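Local coordinates for protein Pre-mRNA splicing factor PRP8 (Cyanidioschyzon merolae, PDB 6NQI) that probably binds U2, U5 and U6 snRNAs and pre-mRNA introns as a core component of the spliceosome, and is represented here by its RNase H-like domain, at residues R10-D15 with R37-I42; H23-I28 with Q130-S135; T46-Q51 with A55-W60. All coordinates share one frame; numbering follows the deposited sequence.

Interaction 1: residues R10-D15 with R37-I42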
ATOM      1  N   ARG A  10      -3.384   8.478 -11.856  1.00 76.00           N
ATOM      2  CA  ARG A  10      -3.197   7.112 -11.379  1.00 71.88           C
ATOM      3  C   ARG A  10      -1.730   6.974 -10.964  1.00 68.28           C
ATOM      4  O   ARG A  10      -0.853   6.821 -11.813  1.00 62.58           O
ATOM      5  CB  ARG A  10      -3.579   6.103 -12.466  1.00 66.13           C
ATOM      6  CG  ARG A  10      -3.686   4.613 -12.008  1.00 62.68           C
ATOM      7  CD  ARG A  10      -3.951   3.629 -13.173  1.00 57.31           C
ATOM      8  NE  ARG A  10      -5.344   3.611 -13.606  1.00 60.92           N
ATOM      9  CZ  ARG A  10      -6.261   2.710 -13.230  1.00 62.66           C
ATOM     10  NH1 ARG A  10      -5.925   1.716 -12.410  1.00 60.42           N
ATOM     11  NH2 ARG A  10      -7.526   2.810 -13.677  1.00 67.96           N
ATOM     12  N   LEU A  11      -1.458   7.106  -9.660  1.00 55.17           N
ATOM     13  CA  LEU A  11      -0.152   6.907  -9.032  1.00 50.69           C
ATOM     14  C   LEU A  11      -0.093   5.574  -8.261  1.00 45.81           C
ATOM     15  O   LEU A  11      -1.120   5.016  -7.858  1.00 48.25           O
ATOM     16  CB  LEU A  11       0.172   8.049  -8.060  1.00 54.12           C
ATOM     17  CG  LEU A  11       0.509   9.458  -8.523  1.00 57.30           C
ATOM     18  CD1 LEU A  11       0.952  10.366  -7.365  1.00 55.51           C
ATOM     19  CD2 LEU A  11       1.635   9.318  -9.524  1.00 51.56           C
ATOM     20  N   TRP A  12       1.125   5.053  -8.062  1.00 46.70           N
ATOM     21  CA  TRP A  12       1.357   3.874  -7.215  1.00 43.85           C
ATOM     22  C   TRP A  12       2.265   4.271  -6.063  1.00 43.35           C
ATOM     23  O   TRP A  12       3.444   4.569  -6.279  1.00 40.62           O
ATOM     24  CB  TRP A  12       1.978   2.709  -7.991  1.00 38.81           C
ATOM     25  CG  TRP A  12       0.987   1.911  -8.785  1.00 38.69           C
ATOM     26  CD1 TRP A  12      -0.328   2.187  -8.937  1.00 42.62           C
ATOM     27  CD2 TRP A  12       1.232   0.714  -9.535  1.00 34.85           C
ATOM     28  NE1 TRP A  12      -0.932   1.238  -9.720  1.00 40.92           N
ATOM     29  CE2 TRP A  12       0.004   0.327 -10.112  1.00 36.25           C
ATOM     30  CE3 TRP A  12       2.368  -0.087  -9.751  1.00 31.13           C
ATOM     31  CZ2 TRP A  12      -0.131  -0.805 -10.901  1.00 35.83           C
ATOM     32  CZ3 TRP A  12       2.238  -1.234 -10.544  1.00 30.96           C
ATOM     33  CH2 TRP A  12       0.996  -1.573 -11.113  1.00 33.26           C
ATOM     34  N   ILE A  13       1.728   4.260  -4.848  1.00 39.76           N
ATOM     35  CA  ILE A  13       2.525   4.472  -3.648  1.00 40.02           C
ATOM     36  C   ILE A  13       3.013   3.101  -3.151  1.00 38.78           C
ATOM     37  O   ILE A  13       2.205   2.222  -2.809  1.00 40.03           O
ATOM     38  CB  ILE A  13       1.713   5.193  -2.562  1.00 45.23           C
ATOM     39  CG1 ILE A  13       0.863   6.350  -3.115  1.00 49.47           C
ATOM     40  CG2 ILE A  13       2.668   5.769  -1.546  1.00 45.59           C
ATOM     41  CD1 ILE A  13       1.617   7.587  -3.629  1.00 48.40           C
ATOM     42  N   VAL A  14       4.328   2.899  -3.131  1.00 45.07           N
ATOM     43  CA  VAL A  14       4.897   1.617  -2.754  1.00 45.41           C
ATOM     44  C   VAL A  14       5.625   1.761  -1.427  1.00 47.57           C
ATOM     45  O   VAL A  14       6.478   2.649  -1.270  1.00 46.10           O
ATOM     46  CB  VAL A  14       5.828   1.077  -3.844  1.00 40.98           C
ATOM     47  CG1 VAL A  14       6.113  -0.434  -3.564  1.00 40.17           C
ATOM     48  CG2 VAL A  14       5.237   1.363  -5.242  1.00 38.52           C
ATOM     49  N   ASP A  15       5.251   0.921  -0.461  1.00 52.05           N
ATOM     50  CA  ASP A  15       5.799   0.959   0.895  1.00 52.24           C
ATOM     51  C   ASP A  15       6.212  -0.460   1.267  1.00 49.85           C
ATOM     52  O   ASP A  15       5.361  -1.353   1.378  1.00 51.52           O
ATOM     53  CB  ASP A  15       4.765   1.530   1.877  1.00 56.89           C
ATOM     54  CG  ASP A  15       5.352   1.879   3.242  1.00 57.04           C
ATOM     55  OD1 ASP A  15       6.436   1.383   3.602  1.00 54.58           O
ATOM     56  OD2 ASP A  15       4.726   2.682   3.974  1.00 60.30           O
ATOM     57  N   ARG A  37      -7.224   1.132  -5.201  1.00 62.68           N
ATOM     58  CA  ARG A  37      -6.953  -0.290  -5.261  1.00 62.30           C
ATOM     59  C   ARG A  37      -5.694  -0.547  -4.459  1.00 60.67           C
ATOM     60  O   ARG A  37      -4.737   0.213  -4.553  1.00 60.41           O
ATOM     61  CB  ARG A  37      -6.817  -0.704  -6.720  1.00 62.52           C
ATOM     62  CG  ARG A  37      -7.015  -2.151  -6.993  1.00 60.68           C
ATOM     63  CD  ARG A  37      -7.168  -2.424  -8.481  1.00 61.32           C
ATOM     64  NE  ARG A  37      -6.109  -1.798  -9.267  1.00 57.99           N
ATOM     65  CZ  ARG A  37      -5.670  -2.257 -10.440  1.00 59.67           C
ATOM     66  NH1 ARG A  37      -6.171  -3.376 -10.963  1.00 64.93           N
ATOM     67  NH2 ARG A  37      -4.706  -1.610 -11.078  1.00 56.43           N
ATOM     68  N   LEU A  38      -5.711  -1.559  -3.598  1.00 57.94           N
ATOM     69  CA  LEU A  38      -4.588  -1.850  -2.708  1.00 56.60           C
ATOM     70  C   LEU A  38      -4.021  -3.237  -2.999  1.00 55.32           C
ATOM     71  O   LEU A  38      -4.755  -4.228  -2.938  1.00 55.42           O
ATOM     72  CB  LEU A  38      -5.021  -1.731  -1.245  1.00 56.69           C
ATOM     73  CG  LEU A  38      -3.870  -1.945  -0.267  1.00 56.82           C
ATOM     74  CD1 LEU A  38      -2.882  -0.812  -0.379  1.00 57.13           C
ATOM     75  CD2 LEU A  38      -4.353  -2.094   1.179  1.00 57.51           C
ATOM     76  N   PHE A  39      -2.717  -3.302  -3.319  1.00 55.84           N
ATOM     77  CA  PHE A  39      -1.990  -4.554  -3.540  1.00 54.33           C
ATOM     78  C   PHE A  39      -1.226  -4.917  -2.273  1.00 54.95           C
ATOM     79  O   PHE A  39      -0.203  -4.289  -1.959  1.00 55.07           O
ATOM     80  CB  PHE A  39      -1.000  -4.421  -4.696  1.00 52.71           C
ATOM     81  CG  PHE A  39      -1.603  -3.963  -5.966  1.00 53.13           C
ATOM     82  CD1 PHE A  39      -2.187  -4.860  -6.828  1.00 53.07           C
ATOM     83  CD2 PHE A  39      -1.609  -2.620  -6.293  1.00 54.43           C
ATOM     84  CE1 PHE A  39      -2.729  -4.424  -8.027  1.00 53.95           C
ATOM     85  CE2 PHE A  39      -2.157  -2.175  -7.475  1.00 55.86           C
ATOM     86  CZ  PHE A  39      -2.719  -3.079  -8.342  1.00 55.38           C
ATOM     87  N   VAL A  40      -1.692  -5.951  -1.577  1.00 45.32           N
ATOM     88  CA  VAL A  40      -0.999  -6.500  -0.420  1.00 46.96           C
ATOM     89  C   VAL A  40      -0.193  -7.695  -0.900  1.00 46.80           C
ATOM     90  O   VAL A  40      -0.757  -8.682  -1.399  1.00 46.65           O
ATOM     91  CB  VAL A  40      -1.979  -6.906   0.689  1.00 48.31           C
ATOM     92  CG1 VAL A  40      -1.220  -7.285   1.927  1.00 50.18           C
ATOM     93  CG2 VAL A  40      -2.917  -5.776   0.999  1.00 48.25           C
ATOM     94  N   LYS A  41       1.123  -7.597  -0.795  1.00 50.39           N
ATOM     95  CA  LYS A  41       2.004  -8.700  -1.137  1.00 51.05           C
ATOM     96  C   LYS A  41       2.612  -9.226   0.162  1.00 54.78           C
ATOM     97  O   LYS A  41       3.475  -8.574   0.753  1.00 56.64           O
ATOM     98  CB  LYS A  41       3.073  -8.242  -2.130  1.00 49.14           C
ATOM     99  CG  LYS A  41       4.150  -9.258  -2.368  1.00 50.71           C
ATOM    100  CD  LYS A  41       3.662 -10.442  -3.217  1.00 50.43           C
ATOM    101  CE  LYS A  41       4.843 -11.319  -3.652  1.00 52.36           C
ATOM    102  NZ  LYS A  41       4.403 -12.492  -4.455  1.00 52.42           N
ATOM    103  N   ILE A  42       2.159 -10.389   0.613  1.00 56.63           N
ATOM    104  CA  ILE A  42       2.692 -10.984   1.839  1.00 59.70           C
ATOM    105  C   ILE A  42       4.056 -11.596   1.536  1.00 61.48           C
ATOM    106  O   ILE A  42       4.181 -12.413   0.624  1.00 60.83           O
ATOM    107  CB  ILE A  42       1.721 -12.030   2.415  1.00 60.06           C
ATOM    108  CG1 ILE A  42       0.314 -11.415   2.558  1.00 58.58           C
ATOM    109  CG2 ILE A  42       2.220 -12.530   3.736  1.00 62.09           C
ATOM    110  CD1 ILE A  42      -0.781 -12.386   2.929  1.00 58.84           C
TER
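Arg10 NH1 and Arg37 NE both form salt bridges to one oxygen, OE1 of Glu32. The two guanidinium groups come within 3.8 Å of each other, from Arg10 NH1 to Arg37 NH2, and their planes stand 85° apart. Each chain leaves with CG anti to the backbone N and then turns at chi3 (-79° in Arg10, 50° in Arg37), which brings the two guanidinium groups near each other. Glu32 OE2 accepts a hydrogen bond from Trp12 NE1, so the carboxylate is held through both oxygens, while Arg37 NH2 also bonds to Gln73 OE1.

Next to this polar cluster the contact is aromatic. Phe39 directs its edge to the face of the Trp12 six-membered ring, with centroids 5.5 Å apart. The closest pair is Trp12 CZ2 with Phe39 CE2, at 4.2 Å. Ile30 of the intervening strand 24-32 touches both rings, and Met69 of helix 54-71 also packs on both. The 9.4 Å between the CA atoms of Trp12 and Leu38 fits next-but-one strands of the antiparallel part of an RNase H-like sheet. With both arginines directed to a shared carboxylate, their proximity is probably charge-compensated, and Glu32 probably remains ionised beside the buried tryptophan.

Interaction 2: residues H23-I28 with Q130-S135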
ATOM      1  N   HIS A  23      10.444 -12.527  13.111  1.00 85.20           N
ATOM      2  CA  HIS A  23       9.737 -13.795  13.322  1.00 84.76           C
ATOM      3  C   HIS A  23       8.277 -13.751  12.865  1.00 84.49           C
ATOM      4  O   HIS A  23       7.385 -14.300  13.513  1.00 84.29           O
ATOM      5  CB  HIS A  23       9.804 -14.242  14.777  1.00 85.97           C
ATOM      6  CG  HIS A  23      11.191 -14.453  15.317  1.00 88.42           C
ATOM      7  ND1 HIS A  23      11.824 -13.542  16.137  1.00 90.46           N
ATOM      8  CD2 HIS A  23      12.026 -15.516  15.221  1.00 90.15           C
ATOM      9  CE1 HIS A  23      13.007 -14.017  16.487  1.00 93.36           C
ATOM     10  NE2 HIS A  23      13.153 -15.214  15.947  1.00 93.17           N
ATOM     11  N   ALA A  24       8.021 -13.082  11.747  1.00 62.04           N
ATOM     12  CA  ALA A  24       6.677 -13.082  11.185  1.00 61.81           C
ATOM     13  C   ALA A  24       6.768 -12.743   9.708  1.00 62.21           C
ATOM     14  O   ALA A  24       7.736 -12.122   9.260  1.00 62.72           O
ATOM     15  CB  ALA A  24       5.748 -12.099  11.901  1.00 61.80           C
ATOM     16  N   ASN A  25       5.777 -13.202   8.949  1.00 55.66           N
ATOM     17  CA  ASN A  25       5.670 -12.790   7.554  1.00 56.21           C
ATOM     18  C   ASN A  25       5.502 -11.278   7.476  1.00 56.10           C
ATOM     19  O   ASN A  25       4.726 -10.692   8.234  1.00 55.32           O
ATOM     20  CB  ASN A  25       4.473 -13.462   6.881  1.00 56.02           C
ATOM     21  CG  ASN A  25       4.525 -14.978   6.942  1.00 56.25           C
ATOM     22  OD1 ASN A  25       5.598 -15.584   6.986  1.00 56.84           O
ATOM     23  ND2 ASN A  25       3.356 -15.599   6.911  1.00 55.82           N
ATOM     24  N   GLY A  26       6.257 -10.649   6.573  1.00 49.84           N
ATOM     25  CA  GLY A  26       6.113  -9.237   6.275  1.00 49.53           C
ATOM     26  C   GLY A  26       5.095  -8.972   5.176  1.00 49.44           C
ATOM     27  O   GLY A  26       4.402  -9.872   4.699  1.00 49.30           O
ATOM     28  N   VAL A  27       5.021  -7.701   4.760  1.00 57.90           N
ATOM     29  CA  VAL A  27       4.080  -7.249   3.726  1.00 56.50           C
ATOM     30  C   VAL A  27       4.724  -6.111   2.941  1.00 54.86           C
ATOM     31  O   VAL A  27       5.458  -5.291   3.501  1.00 53.89           O
ATOM     32  CB  VAL A  27       2.723  -6.803   4.329  1.00 55.65           C
ATOM     33  CG1 VAL A  27       1.889  -6.070   3.310  1.00 53.43           C
ATOM     34  CG2 VAL A  27       1.918  -7.990   4.804  1.00 55.58           C
ATOM     35  N   ILE A  28       4.457  -6.067   1.638  1.00 50.58           N
ATOM     36  CA  ILE A  28       4.732  -4.904   0.796  1.00 46.10           C
ATOM     37  C   ILE A  28       3.401  -4.344   0.293  1.00 44.30           C
ATOM     38  O   ILE A  28       2.567  -5.089  -0.241  1.00 43.83           O
ATOM     39  CB  ILE A  28       5.653  -5.258  -0.386  1.00 43.88           C
ATOM     40  CG1 ILE A  28       7.021  -5.694   0.124  1.00 46.89           C
ATOM     41  CG2 ILE A  28       5.736  -4.040  -1.396  1.00 39.87           C
ATOM     42  CD1 ILE A  28       7.959  -6.134  -0.959  1.00 46.93           C
ATOM     43  N   GLN A 130      -0.398 -13.451   8.800  1.00 98.69           N
ATOM     44  CA  GLN A 130       0.349 -14.431   9.591  1.00101.62           C
ATOM     45  C   GLN A 130       0.050 -15.864   9.172  1.00104.05           C
ATOM     46  O   GLN A 130       0.957 -16.702   9.128  1.00105.90           O
ATOM     47  CB  GLN A 130       0.088 -14.242  11.072  1.00103.55           C
ATOM     48  CG  GLN A 130       0.790 -13.025  11.596  1.00102.54           C
ATOM     49  CD  GLN A 130       0.568 -12.832  13.068  1.00104.83           C
ATOM     50  OE1 GLN A 130       0.707 -13.776  13.862  1.00108.72           O
ATOM     51  NE2 GLN A 130       0.228 -11.603  13.455  1.00102.84           N
ATOM     52  N   THR A 131      -1.195 -16.160   8.833  1.00 72.41           N
ATOM     53  CA  THR A 131      -1.584 -17.513   8.458  1.00 76.48           C
ATOM     54  C   THR A 131      -1.168 -17.889   7.040  1.00 75.39           C
ATOM     55  O   THR A 131      -1.424 -19.020   6.621  1.00 79.15           O
ATOM     56  CB  THR A 131      -3.106 -17.660   8.594  1.00 78.02           C
ATOM     57  OG1 THR A 131      -3.750 -16.519   7.982  1.00 73.46           O
ATOM     58  CG2 THR A 131      -3.535 -17.796  10.068  1.00 81.59           C
ATOM     59  N   ALA A 132      -0.545 -16.978   6.294  1.00 70.90           N
ATOM     60  CA  ALA A 132      -0.140 -17.273   4.924  1.00 70.18           C
ATOM     61  C   ALA A 132       0.940 -18.358   4.889  1.00 74.03           C
ATOM     62  O   ALA A 132       1.822 -18.420   5.748  1.00 75.41           O
ATOM     63  CB  ALA A 132       0.354 -16.005   4.230  1.00 65.00           C
ATOM     64  N   ARG A 133       0.890 -19.186   3.843  1.00 79.17           N
ATOM     65  CA  ARG A 133       1.868 -20.242   3.648  1.00 83.32           C
ATOM     66  C   ARG A 133       2.781 -20.006   2.454  1.00 81.67           C
ATOM     67  O   ARG A 133       3.855 -20.615   2.389  1.00 84.57           O
ATOM     68  CB  ARG A 133       1.158 -21.599   3.470  1.00 88.92           C
ATOM     69  CG  ARG A 133       0.274 -21.981   4.661  1.00 91.71           C
ATOM     70  CD  ARG A 133      -0.202 -23.429   4.645  1.00 98.45           C
ATOM     71  NE  ARG A 133      -1.160 -23.749   3.588  1.00 99.54           N
ATOM     72  CZ  ARG A 133      -2.484 -23.671   3.715  1.00100.11           C
ATOM     73  NH1 ARG A 133      -3.026 -23.258   4.856  1.00 99.42           N
ATOM     74  NH2 ARG A 133      -3.263 -24.009   2.696  1.00101.95           N
ATOM     75  N   SER A 134       2.377 -19.159   1.512  1.00 88.15           N
ATOM     76  CA  SER A 134       3.171 -18.722   0.374  1.00 86.30           C
ATOM     77  C   SER A 134       3.321 -17.203   0.446  1.00 82.02           C
ATOM     78  O   SER A 134       2.777 -16.553   1.339  1.00 80.64           O
ATOM     79  CB  SER A 134       2.524 -19.181  -0.939  1.00 87.89           C
ATOM     80  OG  SER A 134       1.102 -19.133  -0.872  1.00 87.76           O
ATOM     81  N   SER A 135       4.050 -16.617  -0.506  1.00 74.02           N
ATOM     82  CA  SER A 135       4.185 -15.154  -0.551  1.00 72.28           C
ATOM     83  C   SER A 135       3.017 -14.571  -1.347  1.00 71.05           C
ATOM     84  O   SER A 135       3.144 -14.121  -2.489  1.00 70.00           O
ATOM     85  CB  SER A 135       5.546 -14.742  -1.107  1.00 72.55           C
ATOM     86  OG  SER A 135       6.569 -14.836  -0.115  1.00 72.84           O
TER
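Asn25 ND2 meets the chain just past the end of helix 123-130, giving a weak hydrogen bond to Ala132 O at 3.4 Å with an N-H...O angle of 135°. Gln130 O is equally near ND2, at 3.4 Å, but the angle is too poor for a bond. A further hydrogen bond from ND2 goes to Thr129 O. CG lies anti to the carbonyl carbon (chi1 -57°), which carries the amide from strand 24-32 across to this loop. At the other end of the amide, OD1 accepts a hydrogen bond from Arg45 N.

The close-packed part is small, and both of its residues are buried: Ala132 CB stands 4.0 Å from Asn25 ND2, and Ile42 of strand 37-43 touches both side chains. Toward solvent the packing slackens. The Gln130 side chain is exposed, and its CG comes no nearer than 5.1 Å to CB of Ala24. Only 134 Å² is buried in total. A strand of the RNase H-like sheet is thus tied to the loop leading into strand 137-141 chiefly through one amide; its use of both NH2 and carbonyl ends implies a defined rotation for that group, even though the bond to Ala132 is weak.

Interaction 3: residues T46-Q51 with A55-W60; sequences TTWAGQ and AQLAKW
Leu57 projects from helix 54-71 against Thr47, Trp48 and Gln51. Its CG lies anti to the backbone N (chi1 -180°), which directs the branched end at the preceding loop. CD2 lies against the aliphatic part of Gln51, 3.5 Å from its CG, and the two side chains cross at about a right angle. The Gln51 chain bends at chi2 (-57°), bringing its CD alongside the same methyl. Thr47 CG2 meets Leu57 CD2 at 3.9 Å, the two side chains crossing at a slant.

The indole packs on the same leucine: Trp48 CZ3 is 3.9 Å from Leu57 CG, and Trp48 CH2 is 3.9 Å from Ala58 CB, which lies at the ring edge near its plane. Thr47 CG2 sits over the centre of one indole face, 4.1 Å above the plane.

A type II beta turn from Trp48 to Gln51, closed by Gln51 N to Trp48 O at 3.0 Å, sets those two side chains on the one leucine; Thr47 lies just before it. Gly50 takes the positive phi of its third position (67°). The turn belongs to the link between strand 37-43 and helix 54-71 of the RNase H-like domain. A serine in place of Trp48 would probably open a gap beside Leu57 and Ala58 and deprive the Thr47 methyl of the ring it covers.

Farther out, Tyr20 makes an edge-to-face contact with the indole, and Trp48 NE1 forms a weak hydrogen bond to Ala19 O. Thr47 OG1 is hydrogen-bonded to His44 O, which ties Thr47 to the residue that follows strand 37-43.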
ATOM      1  N   THR A  46      10.271 -17.419   4.965  1.00 59.20           N
ATOM      2  CA  THR A  46      11.378 -18.208   4.423  1.00 60.40           C
ATOM      3  C   THR A  46      12.316 -17.332   3.613  1.00 61.03           C
ATOM      4  O   THR A  46      13.502 -17.659   3.477  1.00 61.86           O
ATOM      5  CB  THR A  46      10.875 -19.386   3.576  1.00 60.98           C
ATOM      6  OG1 THR A  46      10.173 -18.899   2.420  1.00 60.53           O
ATOM      7  CG2 THR A  46       9.955 -20.287   4.401  1.00 61.76           C
ATOM      8  N   THR A  47      11.793 -16.209   3.096  1.00 61.03           N
ATOM      9  CA  THR A  47      12.615 -15.213   2.420  1.00 62.45           C
ATOM     10  C   THR A  47      13.873 -14.911   3.223  1.00 63.24           C
ATOM     11  O   THR A  47      14.990 -14.957   2.697  1.00 64.92           O
ATOM     12  CB  THR A  47      11.792 -13.933   2.214  1.00 62.58           C
ATOM     13  OG1 THR A  47      10.588 -14.231   1.502  1.00 61.21           O
ATOM     14  CG2 THR A  47      12.573 -12.869   1.477  1.00 64.08           C
ATOM     15  N   TRP A  48      13.720 -14.702   4.525  1.00 56.52           N
ATOM     16  CA  TRP A  48      14.836 -14.233   5.331  1.00 56.69           C
ATOM     17  C   TRP A  48      15.678 -15.355   5.929  1.00 56.12           C
ATOM     18  O   TRP A  48      16.753 -15.065   6.464  1.00 56.26           O
ATOM     19  CB  TRP A  48      14.309 -13.338   6.462  1.00 55.48           C
ATOM     20  CG  TRP A  48      13.371 -12.335   5.979  1.00 55.61           C
ATOM     21  CD1 TRP A  48      12.021 -12.302   6.178  1.00 54.77           C
ATOM     22  CD2 TRP A  48      13.692 -11.192   5.190  1.00 56.50           C
ATOM     23  NE1 TRP A  48      11.480 -11.199   5.551  1.00 54.89           N
ATOM     24  CE2 TRP A  48      12.489 -10.507   4.939  1.00 55.84           C
ATOM     25  CE3 TRP A  48      14.880 -10.681   4.680  1.00 57.62           C
ATOM     26  CZ2 TRP A  48      12.446  -9.339   4.206  1.00 55.67           C
ATOM     27  CZ3 TRP A  48      14.841  -9.541   3.958  1.00 57.93           C
ATOM     28  CH2 TRP A  48      13.631  -8.866   3.724  1.00 56.56           C
ATOM     29  N   ALA A  49      15.242 -16.610   5.822  1.00 60.66           N
ATOM     30  CA  ALA A  49      16.006 -17.701   6.412  1.00 59.91           C
ATOM     31  C   ALA A  49      17.421 -17.694   5.857  1.00 60.99           C
ATOM     32  O   ALA A  49      17.625 -17.594   4.643  1.00 62.24           O
ATOM     33  CB  ALA A  49      15.320 -19.035   6.132  1.00 59.16           C
ATOM     34  N   GLY A  50      18.402 -17.709   6.757  1.00 69.15           N
ATOM     35  CA  GLY A  50      19.787 -17.755   6.334  1.00 71.42           C
ATOM     36  C   GLY A  50      20.299 -16.525   5.612  1.00 70.79           C
ATOM     37  O   GLY A  50      21.332 -16.603   4.947  1.00 72.22           O
ATOM     38  N   GLN A  51      19.623 -15.389   5.713  1.00 59.81           N
ATOM     39  CA  GLN A  51      20.025 -14.224   4.936  1.00 61.18           C
ATOM     40  C   GLN A  51      21.084 -13.406   5.672  1.00 61.31           C
ATOM     41  O   GLN A  51      21.428 -13.677   6.819  1.00 63.77           O
ATOM     42  CB  GLN A  51      18.805 -13.375   4.597  1.00 61.39           C
ATOM     43  CG  GLN A  51      17.952 -14.004   3.499  1.00 61.60           C
ATOM     44  CD  GLN A  51      18.744 -14.272   2.218  1.00 63.04           C
ATOM     45  OE1 GLN A  51      19.539 -13.433   1.781  1.00 63.90           O
ATOM     46  NE2 GLN A  51      18.532 -15.441   1.615  1.00 63.04           N
ATOM     47  N   ALA A  55      18.357  -5.037   4.076  1.00 58.41           N
ATOM     48  CA  ALA A  55      18.147  -3.987   3.085  1.00 60.34           C
ATOM     49  C   ALA A  55      18.505  -4.468   1.681  1.00 61.78           C
ATOM     50  O   ALA A  55      17.730  -4.267   0.734  1.00 61.51           O
ATOM     51  CB  ALA A  55      18.950  -2.741   3.457  1.00 62.74           C
ATOM     52  N   GLN A  56      19.648  -5.152   1.543  1.00 75.77           N
ATOM     53  CA  GLN A  56      20.057  -5.697   0.251  1.00 76.03           C
ATOM     54  C   GLN A  56      18.977  -6.577  -0.361  1.00 73.43           C
ATOM     55  O   GLN A  56      18.644  -6.442  -1.542  1.00 73.45           O
ATOM     56  CB  GLN A  56      21.347  -6.496   0.426  1.00 75.86           C
ATOM     57  CG  GLN A  56      21.814  -7.224  -0.826  1.00 75.10           C
ATOM     58  CD  GLN A  56      22.828  -6.426  -1.636  1.00 77.84           C
ATOM     59  OE1 GLN A  56      24.026  -6.765  -1.654  1.00 81.66           O
ATOM     60  NE2 GLN A  56      22.357  -5.359  -2.317  1.00 75.03           N
ATOM     61  N   LEU A  57      18.420  -7.497   0.423  1.00 80.45           N
ATOM     62  CA  LEU A  57      17.387  -8.371  -0.118  1.00 77.21           C
ATOM     63  C   LEU A  57      16.076  -7.621  -0.358  1.00 75.88           C
ATOM     64  O   LEU A  57      15.448  -7.776  -1.413  1.00 74.25           O
ATOM     65  CB  LEU A  57      17.182  -9.554   0.822  1.00 74.60           C
ATOM     66  CG  LEU A  57      16.132 -10.588   0.417  1.00 71.15           C
ATOM     67  CD1 LEU A  57      16.132 -10.846  -1.093  1.00 71.19           C
ATOM     68  CD2 LEU A  57      16.372 -11.889   1.178  1.00 69.48           C
ATOM     69  N   ALA A  58      15.655  -6.812   0.617  1.00 62.58           N
ATOM     70  CA  ALA A  58      14.344  -6.167   0.587  1.00 60.06           C
ATOM     71  C   ALA A  58      14.216  -5.194  -0.579  1.00 61.34           C
ATOM     72  O   ALA A  58      13.179  -5.149  -1.253  1.00 58.38           O
ATOM     73  CB  ALA A  58      14.095  -5.455   1.913  1.00 59.11           C
ATOM     74  N   LYS A  59      15.242  -4.364  -0.800  1.00 47.25           N
ATOM     75  CA  LYS A  59      15.160  -3.395  -1.881  1.00 47.13           C
ATOM     76  C   LYS A  59      14.963  -4.089  -3.222  1.00 45.76           C
ATOM     77  O   LYS A  59      14.126  -3.657  -4.041  1.00 42.92           O
ATOM     78  CB  LYS A  59      16.405  -2.505  -1.883  1.00 50.32           C
ATOM     79  CG  LYS A  59      17.665  -3.092  -2.478  1.00 53.32           C
ATOM     80  CD  LYS A  59      18.827  -2.175  -2.150  1.00 53.27           C
ATOM     81  CE  LYS A  59      20.011  -2.434  -3.043  1.00 53.83           C
ATOM     82  NZ  LYS A  59      21.138  -1.508  -2.712  1.00 55.24           N
ATOM     83  N   TRP A  60      15.669  -5.206  -3.444  1.00 48.76           N
ATOM     84  CA  TRP A  60      15.574  -5.874  -4.732  1.00 47.18           C
ATOM     85  C   TRP A  60      14.274  -6.651  -4.872  1.00 43.32           C
ATOM     86  O   TRP A  60      13.681  -6.667  -5.958  1.00 42.19           O
ATOM     87  CB  TRP A  60      16.782  -6.773  -4.948  1.00 48.83           C
ATOM     88  CG  TRP A  60      17.974  -5.989  -5.388  1.00 51.60           C
ATOM     89  CD1 TRP A  60      19.083  -5.683  -4.652  1.00 54.00           C
ATOM     90  CD2 TRP A  60      18.141  -5.344  -6.647  1.00 51.42           C
ATOM     91  NE1 TRP A  60      19.953  -4.917  -5.392  1.00 54.29           N
ATOM     92  CE2 TRP A  60      19.392  -4.690  -6.620  1.00 52.53           C
ATOM     93  CE3 TRP A  60      17.355  -5.259  -7.801  1.00 49.60           C
ATOM     94  CZ2 TRP A  60      19.878  -3.971  -7.707  1.00 51.64           C
ATOM     95  CZ3 TRP A  60      17.837  -4.556  -8.873  1.00 48.82           C
ATOM     96  CH2 TRP A  60      19.090  -3.915  -8.824  1.00 51.03           C
TER

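Interactions 1 and 2 have centres about 17 Å apart and are joined through the sheet: Lys41 O is 2.8 Å from Ile28 N, a probable hydrogen bond between neighbouring strands. Lys41 NZ makes a second probable bond, 2.8 Å to Ser135 O, so strand 37-43 also reaches the loop of interaction 2. Interaction 3 follows interaction 1 along the chain, with centres about 20 Å apart and no direct touch. It lies nearer to interaction 2, about 13 Å between centres, although their nearest atoms stay about 4 Å apart. Interaction 1 is central, about 4 Å from the chain centre, whereas interactions 2 and 3 are peripheral, at about 15 and 20 Å.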